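Local coordinates for galactan 1,3-beta-galactosidase (Phanerochaete chrysosporium, PDB 7BYS), which probably hydrolyses beta-1,3-galactan chains from their ends as a family 43 glycoside hydrolase carrying a calcium-containing carbohydrate-binding module, at residues 155-166 with 177-187; 359-369 with 380-391. One frame throughout, in Å; residues are numbered along the deposited sequence. Where two conformers were deposited one is given.

Contact 1 of 2, residues 155-166 with 177-187; sequences ASDNNQNFKISR and QVSVMNGATLE
The ring of Phe162 is met obliquely by Leu186 O, near CD1, and by Met181 SD, which slants in toward CD2, 5.5 Å from the ring centroid, as a Met-aromatic contact; Leu186 CB makes an apolar contact 3.9 Å from Phe162 CD1. With CG anti to the backbone N (chi1 -175°), the ring reaches over Leu186 and the Met181 sulfur, which approach it from the same side, and Leu153 and Leu200 add further apolar cover. The amides of Asn161 and Asn182 meet with their planes steeply inclined. Asn161 OD1 accepts Gly183 N at 2.9 Å, slightly tilted from the carbonyl plane, and Asn161 ND2, in the plane of its own amide, bonds the anti side of Asp157 OD2 at 2.8 Å, somewhat out of the carboxylate plane; held at both ends, this amide has little freedom to turn. Lys163 NZ reaches the same Asp157 OD2 from the opposite carboxylate face, a 3.1 Å salt bridge, and also bonds Ser156 OG.

Strands 161-167 and 174-181 form an antiparallel hairpin in one blade of the five-bladed beta-propeller characteristic of family 43. Its register slips at a classic bulge, where Val178 N (2.8 Å) and Ser179 N (3.0 Å) both bond to Ile164 O. A type II turn, Met181 to Ala184, then carries the chain off this blade toward the next, and Thr185 N bonds almost straight (174°) to Gln160 O. One water donates to both Asn159 OD1 and Glu187 OE1. The Glu187 carboxylate lies close to the side chains of Asp137 and Gln242, which bind galactose in another structure of this protein.

Contact 2 of 2, residues 359-369 with 380-391; sequences FANGDSTYRNV and LVDQPDSGGGNV. With NAG (2-acetamido-2-deoxy-beta-D-glucopyranose), chain E.
Tyr366 swings its CG anti to its carbonyl carbon (chi1 -84°), laying the ring flat against Pro384, whose CA stands 3.5 Å from the ring centroid, almost on its normal, in a CH-pi contact. Asn361 turns CG anti to the backbone N (chi1 172°), sending ND2 to Gln383 O at 3.1 Å; Arg367 N bonds that oxygen from the other face of its carbonyl plane. A serine in place of Tyr366 would probably lose the CH-pi contact and leave one side of Pro384 without its ring, opening a gap. Phe359 carries Gln383 CB over one ring face and Pro384 O at its edge, 3.1 Å from CE1. Asn361 N bonds Ser386 OG at 2.9 Å while Asn361 O receives Ser386 N. Arg367, which binds galactose in another structure of this protein, is held side-on by Asp363 through NE and NH2. On the far side of the hairpin, Asn368 ND2 carries an N-linked glycan, whose C8 touches Leu380 CD2 at 3.7 Å, and Asn368 OD1 accepts a hydrogen bond from Asn416 ND2. Within the CBM35 beta-sandwich, Phe359, Val381 and Pro384 pack on Val395 of strand 392-402, whereas Tyr366 and Pro384 meet Tyr240 of helix 237-240, joining the module to the catalytic domain.

Both contacts show how an antiparallel hairpin can serve a sugar-binding fold, yet they belong to different domains and share no strands; their centres are 33 Å apart and their nearest atoms about 15 Å. Each is partly buried, mixing buried residues with exposed ones. Contact 1, in the propeller, varies strand pairing with a bulge and places the buried Glu187 carboxylate beside the galactose site. Contact 2, in the binding module, relies more on ring and proline packing and on side chains that bond to loop backbone; it also bears a glycan and reaches the other domain. Only contact 1 has a sulfur-aromatic pair, and only contact 2 has CH-pi contacts across its segments.

Contact 1 of 2, residues 155-166 with 177-187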
loop_
_atom_site.group_PDB
_atom_site.type_symbol
_atom_site.label_atom_id
_atom_site.label_comp_id
_atom_site.label_asym_id
_atom_site.label_seq_id
_atom_site.Cartn_x
_atom_site.Cartn_y
_atom_site.Cartn_z
ATOM N N ALA A 155 17.314 1.779 5.367
ATOM C CA ALA A 155 18.209 1.102 4.440
ATOM C C ALA A 155 19.469 1.944 4.287
ATOM O O ALA A 155 19.406 3.115 3.892
ATOM C CB ALA A 155 17.509 0.935 3.093
ATOM N N SER A 156 20.611 1.357 4.609
ATOM C CA SER A 156 21.865 2.089 4.667
ATOM C C SER A 156 22.895 1.387 3.788
ATOM O O SER A 156 22.630 0.330 3.202
ATOM C CB SER A 156 22.327 2.212 6.128
ATOM O OG SER A 156 23.428 3.102 6.250
ATOM N N ASP A 157 24.072 2.011 3.671
ATOM C CA ASP A 157 25.221 1.450 2.954
ATOM C C ASP A 157 24.828 0.933 1.565
ATOM O O ASP A 157 24.912 -0.259 1.261
ATOM C CB ASP A 157 25.951 0.400 3.802
ATOM C CG ASP A 157 26.356 0.935 5.178
ATOM O OD1 ASP A 157 26.767 2.107 5.264
ATOM O OD2 ASP A 157 26.235 0.198 6.175
ATOM N N ASN A 158 24.369 1.864 0.726
ATOM C CA ASN A 158 23.949 1.549 -0.643
ATOM C C ASN A 158 22.872 0.466 -0.653
ATOM O O ASN A 158 22.884 -0.443 -1.479
ATOM C CB ASN A 158 25.137 1.182 -1.538
ATOM C CG ASN A 158 26.058 2.361 -1.800
ATOM O OD1 ASN A 158 25.647 3.519 -1.717
ATOM N ND2 ASN A 158 27.311 2.070 -2.126
ATOM N N ASN A 159 21.941 0.561 0.297
ATOM C CA ASN A 159 20.801 -0.332 0.502
ATOM C C ASN A 159 21.183 -1.713 1.030
ATOM O O ASN A 159 20.294 -2.536 1.252
ATOM C CB ASN A 159 19.894 -0.464 -0.734
ATOM C CG ASN A 159 19.029 0.771 -0.965
ATOM O OD1 ASN A 159 18.854 1.605 -0.079
ATOM N ND2 ASN A 159 18.460 0.871 -2.155
ATOM N N GLN A 160 22.465 -1.985 1.276
ATOM C CA GLN A 160 22.867 -3.344 1.622
ATOM C C GLN A 160 22.620 -3.697 3.084
ATOM O O GLN A 160 22.318 -4.855 3.382
ATOM C CB GLN A 160 24.341 -3.573 1.282
ATOM C CG GLN A 160 24.666 -3.336 -0.182
ATOM C CD GLN A 160 23.724 -4.095 -1.093
ATOM O OE1 GLN A 160 23.766 -5.330 -1.161
ATOM N NE2 GLN A 160 22.842 -3.368 -1.773
ATOM N N ASN A 161 22.736 -2.741 4.001
ATOM C CA ASN A 161 22.710 -3.015 5.433
ATOM C C ASN A 161 21.537 -2.268 6.044
ATOM O O ASN A 161 21.446 -1.041 5.914
ATOM C CB ASN A 161 24.014 -2.563 6.104
ATOM C CG ASN A 161 25.246 -3.199 5.477
ATOM O OD1 ASN A 161 25.193 -4.315 4.963
ATOM N ND2 ASN A 161 26.361 -2.480 5.511
ATOM N N PHE A 162 20.663 -3.000 6.722
ATOM C CA PHE A 162 19.478 -2.410 7.325
ATOM C C PHE A 162 19.758 -2.045 8.776
ATOM O O PHE A 162 20.232 -2.881 9.554
ATOM C CB PHE A 162 18.293 -3.375 7.276
ATOM C CG PHE A 162 17.041 -2.757 7.788
ATOM C CD1 PHE A 162 16.343 -1.853 7.002
ATOM C CD2 PHE A 162 16.592 -3.020 9.071
ATOM C CE1 PHE A 162 15.194 -1.240 7.488
ATOM C CE2 PHE A 162 15.457 -2.405 9.565
ATOM C CZ PHE A 162 14.765 -1.518 8.777
ATOM N N LYS A 163 19.428 -0.813 9.150
ATOM C CA LYS A 163 19.799 -0.279 10.447
ATOM C C LYS A 163 18.588 0.206 11.231
ATOM O O LYS A 163 17.618 0.731 10.664
ATOM C CB LYS A 163 20.782 0.873 10.287
ATOM C CG LYS A 163 22.136 0.406 9.786
ATOM C CD LYS A 163 23.087 1.554 9.504
ATOM C CE LYS A 163 24.410 1.007 8.968
ATOM N NZ LYS A 163 25.226 2.096 8.352
ATOM N N ILE A 164 18.677 0.058 12.548
ATOM C CA ILE A 164 17.770 0.690 13.492
ATOM C C ILE A 164 18.627 1.514 14.434
ATOM O O ILE A 164 19.598 0.995 14.998
ATOM C CB ILE A 164 16.974 -0.355 14.284
ATOM C CG1 ILE A 164 16.160 -1.222 13.312
ATOM C CG2 ILE A 164 16.082 0.336 15.298
ATOM C CD1 ILE A 164 15.410 -2.353 13.985
ATOM N N SER A 165 18.299 2.793 14.582
ATOM C CA SER A 165 19.111 3.663 15.419
ATOM C C SER A 165 18.209 4.556 16.248
ATOM O O SER A 165 17.156 4.982 15.776
ATOM C CB SER A 165 20.042 4.514 14.563
ATOM O OG SER A 165 20.966 3.687 13.870
ATOM N N ARG A 166 18.627 4.841 17.477
ATOM C CA ARG A 166 17.821 5.618 18.406
ATOM C C ARG A 166 17.971 7.117 18.156
ATOM O O ARG A 166 19.069 7.612 17.873
ATOM C CB ARG A 166 18.244 5.274 19.836
ATOM C CG ARG A 166 17.429 5.955 20.924
ATOM C CD ARG A 166 17.623 5.287 22.288
ATOM N NE ARG A 166 19.034 5.062 22.598
ATOM C CZ ARG A 166 19.820 5.911 23.253
ATOM N NH1 ARG A 166 21.091 5.594 23.464
ATOM N NH2 ARG A 166 19.349 7.074 23.694
ATOM N N GLN A 177 23.499 3.757 17.200
ATOM C CA GLN A 177 23.020 2.582 16.490
ATOM C C GLN A 177 22.533 1.548 17.490
ATOM O O GLN A 177 23.125 1.354 18.556
ATOM C CB GLN A 177 24.139 1.961 15.667
ATOM C CG GLN A 177 23.646 0.994 14.597
ATOM C CD GLN A 177 24.703 0.705 13.546
ATOM O OE1 GLN A 177 25.003 1.553 12.707
ATOM N NE2 GLN A 177 25.283 -0.488 13.600
ATOM N N VAL A 178 21.443 0.877 17.145
ATOM C CA VAL A 178 20.836 -0.112 18.011
ATOM C C VAL A 178 20.910 -1.509 17.404
ATOM O O VAL A 178 21.161 -2.489 18.114
ATOM C CB VAL A 178 19.377 0.295 18.327
ATOM C CG1 VAL A 178 18.676 -0.768 19.115
ATOM C CG2 VAL A 178 19.370 1.615 19.082
ATOM N N SER A 179 20.699 -1.616 16.092
ATOM C CA SER A 179 20.690 -2.897 15.402
ATOM C C SER A 179 21.169 -2.683 13.974
ATOM O O SER A 179 20.884 -1.653 13.358
ATOM C CB SER A 179 19.270 -3.478 15.368
ATOM O OG SER A 179 19.219 -4.632 14.543
ATOM N N VAL A 180 21.901 -3.659 13.450
ATOM C CA VAL A 180 22.237 -3.670 12.032
ATOM C C VAL A 180 22.101 -5.091 11.501
ATOM O O VAL A 180 22.572 -6.045 12.127
ATOM C CB VAL A 180 23.632 -3.083 11.727
ATOM C CG1 VAL A 180 24.739 -3.857 12.435
ATOM C CG2 VAL A 180 23.883 -3.049 10.227
ATOM N N MET A 181 21.454 -5.227 10.358
ATOM C CA MET A 181 21.384 -6.493 9.628
ATOM C C MET A 181 22.225 -6.306 8.375
ATOM O O MET A 181 21.761 -5.742 7.379
ATOM C CB MET A 181 19.946 -6.851 9.282
ATOM C CG MET A 181 19.041 -6.974 10.478
ATOM S SD MET A 181 17.351 -7.159 9.908
ATOM C CE MET A 181 17.325 -8.899 9.597
ATOM N N ASN A 182 23.467 -6.777 8.429
ATOM C CA ASN A 182 24.389 -6.585 7.319
ATOM C C ASN A 182 24.020 -7.493 6.153
ATOM O O ASN A 182 23.722 -8.676 6.340
ATOM C CB ASN A 182 25.812 -6.873 7.780
ATOM C CG ASN A 182 26.373 -5.752 8.627
ATOM O OD1 ASN A 182 26.212 -4.571 8.302
ATOM N ND2 ASN A 182 27.024 -6.112 9.726
ATOM N N GLY A 183 24.025 -6.922 4.949
ATOM C CA GLY A 183 23.719 -7.678 3.752
ATOM C C GLY A 183 22.263 -8.039 3.573
ATOM O O GLY A 183 21.947 -8.824 2.679
ATOM N N ALA A 184 21.362 -7.468 4.373
ATOM C CA ALA A 184 19.958 -7.860 4.372
ATOM C C ALA A 184 19.161 -7.306 3.194
ATOM O O ALA A 184 18.103 -7.860 2.880
ATOM C CB ALA A 184 19.311 -7.441 5.689
ATOM N N THR A 185 19.641 -6.244 2.546
ATOM C CA THR A 185 18.971 -5.608 1.401
ATOM C C THR A 185 17.483 -5.382 1.657
ATOM O O THR A 185 16.620 -5.749 0.854
ATOM C CB THR A 185 19.211 -6.340 0.068
ATOM O OG1 THR A 185 18.588 -7.636 0.082
ATOM C CG2 THR A 185 20.712 -6.465 -0.230
ATOM N N LEU A 186 17.190 -4.766 2.790
ATOM C CA LEU A 186 15.815 -4.504 3.190
ATOM C C LEU A 186 15.481 -3.039 2.982
ATOM O O LEU A 186 16.313 -2.155 3.214
ATOM C CB LEU A 186 15.586 -4.872 4.660
ATOM C CG LEU A 186 15.715 -6.358 5.022
ATOM C CD1 LEU A 186 15.713 -6.543 6.518
ATOM C CD2 LEU A 186 14.619 -7.187 4.362
ATOM N N GLU A 187 14.246 -2.780 2.572
ATOM C CA GLU A 187 13.768 -1.405 2.504
ATOM C C GLU A 187 12.294 -1.375 2.899
ATOM O O GLU A 187 11.756 -2.343 3.450
ATOM C CB GLU A 187 14.120 -0.745 1.166
ATOM C CG GLU A 187 13.428 -1.358 -0.028
ATOM C CD GLU A 187 13.804 -0.656 -1.333
ATOM O OE1 GLU A 187 14.697 0.218 -1.324
ATOM O OE2 GLU A 187 13.200 -0.975 -2.376
HETATM O O HOH W 1 16.052 2.168 0.157
HETATM O O HOH W 2 18.962 -2.596 3.828
HETATM O O HOH W 3 18.391 -3.999 11.961
HETATM O O HOH W 4 25.968 3.762 10.659
#

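Contact 2 of 2, residues 359-369 with 380-391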
loop_
_atom_site.group_PDB
_atom_site.type_symbol
_atom_site.label_atom_id
_atom_site.label_comp_id
_atom_site.label_asym_id
_atom_site.label_seq_id
_atom_site.Cartn_x
_atom_site.Cartn_y
_atom_site.Cartn_z
ATOM N N PHE A 359 -7.502 -12.378 -12.007
ATOM C CA PHE A 359 -6.936 -12.542 -13.338
ATOM C C PHE A 359 -5.454 -12.878 -13.210
ATOM O O PHE A 359 -4.832 -12.657 -12.167
ATOM C CB PHE A 359 -7.090 -11.241 -14.147
ATOM C CG PHE A 359 -6.276 -10.115 -13.584
ATOM C CD1 PHE A 359 -4.966 -9.921 -13.995
ATOM C CD2 PHE A 359 -6.794 -9.308 -12.576
ATOM C CE1 PHE A 359 -4.198 -8.917 -13.443
ATOM C CE2 PHE A 359 -6.032 -8.297 -12.021
ATOM C CZ PHE A 359 -4.731 -8.105 -12.453
ATOM N N ALA A 360 -4.882 -13.399 -14.289
ATOM C CA ALA A 360 -3.442 -13.574 -14.409
ATOM C C ALA A 360 -2.965 -12.772 -15.608
ATOM O O ALA A 360 -3.595 -12.796 -16.668
ATOM C CB ALA A 360 -3.081 -15.054 -14.592
ATOM N N ASN A 361 -1.866 -12.049 -15.442
ATOM C CA ASN A 361 -1.291 -11.257 -16.530
ATOM C C ASN A 361 0.214 -11.489 -16.488
ATOM O O ASN A 361 0.917 -10.877 -15.678
ATOM C CB ASN A 361 -1.633 -9.782 -16.364
ATOM C CG ASN A 361 -0.910 -8.889 -17.358
ATOM O OD1 ASN A 361 -0.307 -9.359 -18.328
ATOM N ND2 ASN A 361 -0.968 -7.589 -17.121
ATOM N N GLY A 362 0.706 -12.362 -17.366
ATOM C CA GLY A 362 2.121 -12.670 -17.376
ATOM C C GLY A 362 3.011 -11.689 -18.102
ATOM O O GLY A 362 4.217 -11.943 -18.220
ATOM N N ASP A 363 2.465 -10.572 -18.576
ATOM C CA ASP A 363 3.270 -9.548 -19.219
ATOM C C ASP A 363 4.114 -8.825 -18.182
ATOM O O ASP A 363 3.852 -8.885 -16.977
ATOM C CB ASP A 363 2.378 -8.486 -19.877
ATOM C CG ASP A 363 1.584 -9.002 -21.055
ATOM O OD1 ASP A 363 1.731 -10.184 -21.427
ATOM O OD2 ASP A 363 0.812 -8.192 -21.634
ATOM N N SER A 364 5.118 -8.094 -18.664
ATOM C CA SER A 364 5.831 -7.185 -17.779
ATOM C C SER A 364 5.079 -5.878 -17.594
ATOM O O SER A 364 5.483 -5.054 -16.769
ATOM C CB SER A 364 7.214 -6.871 -18.351
ATOM O OG SER A 364 7.096 -6.350 -19.661
ATOM N N THR A 365 3.996 -5.683 -18.347
ATOM C CA THR A 365 3.260 -4.435 -18.432
ATOM C C THR A 365 1.781 -4.707 -18.169
ATOM O O THR A 365 1.325 -5.854 -18.154
ATOM C CB THR A 365 3.456 -3.781 -19.811
ATOM O OG1 THR A 365 3.263 -4.760 -20.839
ATOM C CG2 THR A 365 4.874 -3.215 -19.934
ATOM N N TYR A 366 1.037 -3.625 -17.957
ATOM C CA TYR A 366 -0.382 -3.724 -17.653
ATOM C C TYR A 366 -1.177 -4.133 -18.886
ATOM O O TYR A 366 -0.802 -3.848 -20.024
ATOM C CB TYR A 366 -0.920 -2.358 -17.236
ATOM C CG TYR A 366 -0.728 -1.995 -15.787
ATOM C CD1 TYR A 366 0.483 -2.202 -15.147
ATOM C CD2 TYR A 366 -1.774 -1.451 -15.055
ATOM C CE1 TYR A 366 0.654 -1.856 -13.812
ATOM C CE2 TYR A 366 -1.616 -1.099 -13.726
ATOM C CZ TYR A 366 -0.406 -1.311 -13.110
ATOM O OH TYR A 366 -0.267 -0.962 -11.777
ATOM N N ARG A 367 -2.292 -4.804 -18.639
ATOM C CA ARG A 367 -3.366 -4.955 -19.608
ATOM C C ARG A 367 -4.597 -4.248 -19.052
ATOM O O ARG A 367 -4.548 -3.609 -17.998
ATOM C CB ARG A 367 -3.637 -6.437 -19.873
ATOM C CG ARG A 367 -2.467 -7.151 -20.521
ATOM C CD ARG A 367 -2.889 -8.520 -20.986
ATOM N NE ARG A 367 -1.764 -9.270 -21.533
ATOM C CZ ARG A 367 -1.884 -10.388 -22.238
ATOM N NH1 ARG A 367 -3.086 -10.887 -22.513
ATOM N NH2 ARG A 367 -0.797 -11.005 -22.679
ATOM N N ASN A 368 -5.714 -4.360 -19.759
ATOM C CA ASN A 368 -6.984 -3.902 -19.210
ATOM C C ASN A 368 -8.090 -4.742 -19.811
ATOM O O ASN A 368 -7.881 -5.494 -20.762
ATOM C CB ASN A 368 -7.228 -2.429 -19.511
ATOM C CG ASN A 368 -6.707 -2.067 -20.830
ATOM O OD1 ASN A 368 -7.264 -2.471 -21.848
ATOM N ND2 ASN A 368 -5.603 -1.333 -20.849
ATOM N N VAL A 369 -9.277 -4.609 -19.231
ATOM C CA VAL A 369 -10.434 -5.390 -19.650
ATOM C C VAL A 369 -11.652 -4.477 -19.631
ATOM O O VAL A 369 -11.835 -3.684 -18.703
ATOM C CB VAL A 369 -10.620 -6.657 -18.779
ATOM C CG1 VAL A 369 -10.976 -6.300 -17.332
ATOM C CG2 VAL A 369 -11.669 -7.600 -19.413
ATOM N N LEU A 380 -13.430 0.512 -18.466
ATOM C CA LEU A 380 -12.156 -0.166 -18.660
ATOM C C LEU A 380 -11.454 -0.320 -17.319
ATOM O O LEU A 380 -11.275 0.662 -16.591
ATOM C CB LEU A 380 -11.285 0.636 -19.626
ATOM C CG LEU A 380 -10.063 -0.091 -20.179
ATOM C CD1 LEU A 380 -10.478 -1.290 -21.028
ATOM C CD2 LEU A 380 -9.239 0.868 -20.997
ATOM N N VAL A 381 -11.078 -1.552 -16.984
ATOM C CA VAL A 381 -10.449 -1.861 -15.702
ATOM C C VAL A 381 -8.987 -2.225 -15.939
ATOM O O VAL A 381 -8.685 -3.124 -16.730
ATOM C CB VAL A 381 -11.190 -2.992 -14.969
ATOM C CG1 VAL A 381 -10.516 -3.272 -13.639
ATOM C CG2 VAL A 381 -12.654 -2.617 -14.737
ATOM N N ASP A 382 -8.083 -1.538 -15.239
ATOM C CA ASP A 382 -6.656 -1.803 -15.367
ATOM C C ASP A 382 -6.306 -3.132 -14.714
ATOM O O ASP A 382 -6.766 -3.440 -13.609
ATOM C CB ASP A 382 -5.865 -0.726 -14.630
ATOM C CG ASP A 382 -5.947 0.628 -15.295
ATOM O OD1 ASP A 382 -5.970 0.682 -16.542
ATOM O OD2 ASP A 382 -5.973 1.637 -14.552
ATOM N N GLN A 383 -5.447 -3.902 -15.386
ATOM C CA GLN A 383 -4.994 -5.211 -14.918
ATOM C C GLN A 383 -3.473 -5.198 -14.828
ATOM O O GLN A 383 -2.771 -5.451 -15.826
ATOM C CB GLN A 383 -5.503 -6.324 -15.834
ATOM C CG GLN A 383 -7.015 -6.416 -15.815
ATOM C CD GLN A 383 -7.546 -7.430 -16.806
ATOM O OE1 GLN A 383 -7.248 -7.358 -17.995
ATOM N NE2 GLN A 383 -8.300 -8.401 -16.314
ATOM N N PRO A 384 -2.920 -4.921 -13.646
ATOM C CA PRO A 384 -1.461 -4.922 -13.492
ATOM C C PRO A 384 -0.858 -6.265 -13.882
ATOM O O PRO A 384 -1.521 -7.311 -13.863
ATOM C CB PRO A 384 -1.260 -4.655 -11.991
ATOM C CG PRO A 384 -2.516 -3.955 -11.547
ATOM C CD PRO A 384 -3.626 -4.532 -12.410
ATOM N N ASP A 385 0.433 -6.232 -14.229
ATOM C CA ASP A 385 1.187 -7.474 -14.341
ATOM C C ASP A 385 1.044 -8.249 -13.037
ATOM O O ASP A 385 1.144 -7.676 -11.952
ATOM C CB ASP A 385 2.662 -7.170 -14.614
ATOM C CG ASP A 385 3.278 -6.218 -13.597
ATOM O OD1 ASP A 385 2.874 -5.041 -13.547
ATOM O OD2 ASP A 385 4.182 -6.654 -12.849
ATOM N N SER A 386 0.758 -9.536 -13.129
ATOM C CA SER A 386 0.500 -10.306 -11.922
ATOM C C SER A 386 1.707 -11.085 -11.414
ATOM O O SER A 386 1.650 -11.625 -10.304
ATOM C CB SER A 386 -0.704 -11.226 -12.126
ATOM O OG SER A 386 -0.332 -12.287 -12.990
ATOM N N GLY A 387 2.799 -11.137 -12.176
ATOM C CA GLY A 387 3.995 -11.869 -11.809
ATOM C C GLY A 387 4.250 -13.082 -12.679
ATOM O O GLY A 387 5.391 -13.565 -12.734
ATOM N N GLY A 388 3.224 -13.585 -13.349
ATOM C CA GLY A 388 3.367 -14.727 -14.228
ATOM C C GLY A 388 2.000 -15.137 -14.738
ATOM O O GLY A 388 0.964 -14.791 -14.161
ATOM N N GLY A 389 2.014 -15.881 -15.844
ATOM C CA GLY A 389 0.779 -16.374 -16.420
ATOM C C GLY A 389 0.026 -17.352 -15.544
ATOM O O GLY A 389 -1.150 -17.622 -15.811
ATOM N N ASN A 390 0.670 -17.874 -14.498
ATOM C CA ASN A 390 0.033 -18.783 -13.554
ATOM C C ASN A 390 -0.138 -18.167 -12.168
ATOM O O ASN A 390 -0.360 -18.894 -11.204
ATOM C CB ASN A 390 0.828 -20.090 -13.472
ATOM C CG ASN A 390 0.013 -21.251 -12.929
ATOM O OD1 ASN A 390 -1.179 -21.376 -13.203
ATOM N ND2 ASN A 390 0.666 -22.113 -12.153
ATOM N N VAL A 391 -0.047 -16.845 -12.054
ATOM C CA VAL A 391 -0.179 -16.144 -10.778
ATOM C C VAL A 391 -1.386 -15.224 -10.881
ATOM O O VAL A 391 -1.428 -14.348 -11.753
ATOM C CB VAL A 391 1.082 -15.326 -10.458
ATOM C CG1 VAL A 391 0.922 -14.613 -9.123
ATOM C CG2 VAL A 391 2.319 -16.223 -10.470
HETATM C C1 NAG E . -4.950 -0.989 -22.077
HETATM C C2 NAG E . -4.300 0.387 -22.070
HETATM C C3 NAG E . -3.451 0.594 -23.276
HETATM C C4 NAG E . -2.429 -0.495 -23.441
HETATM C C5 NAG E . -3.085 -1.872 -23.468
HETATM C C6 NAG E . -2.017 -2.924 -23.481
HETATM C C7 NAG E . -5.479 2.336 -20.897
HETATM C C8 NAG E . -6.594 3.387 -20.840
HETATM N N2 NAG E . -5.393 1.410 -22.025
HETATM O O3 NAG E . -2.768 1.870 -23.141
HETATM O O4 NAG E . -1.715 -0.326 -24.668
HETATM O O5 NAG E . -3.928 -2.073 -22.284
HETATM O O6 NAG E . -2.620 -4.188 -23.588
HETATM O O7 NAG E . -4.681 2.275 -20.022
HETATM O O HOH W 5 3.943 -10.606 -14.864
HETATM O O HOH W 6 3.832 -3.157 -15.188
HETATM O O HOH W 7 -4.204 -0.603 -18.277
#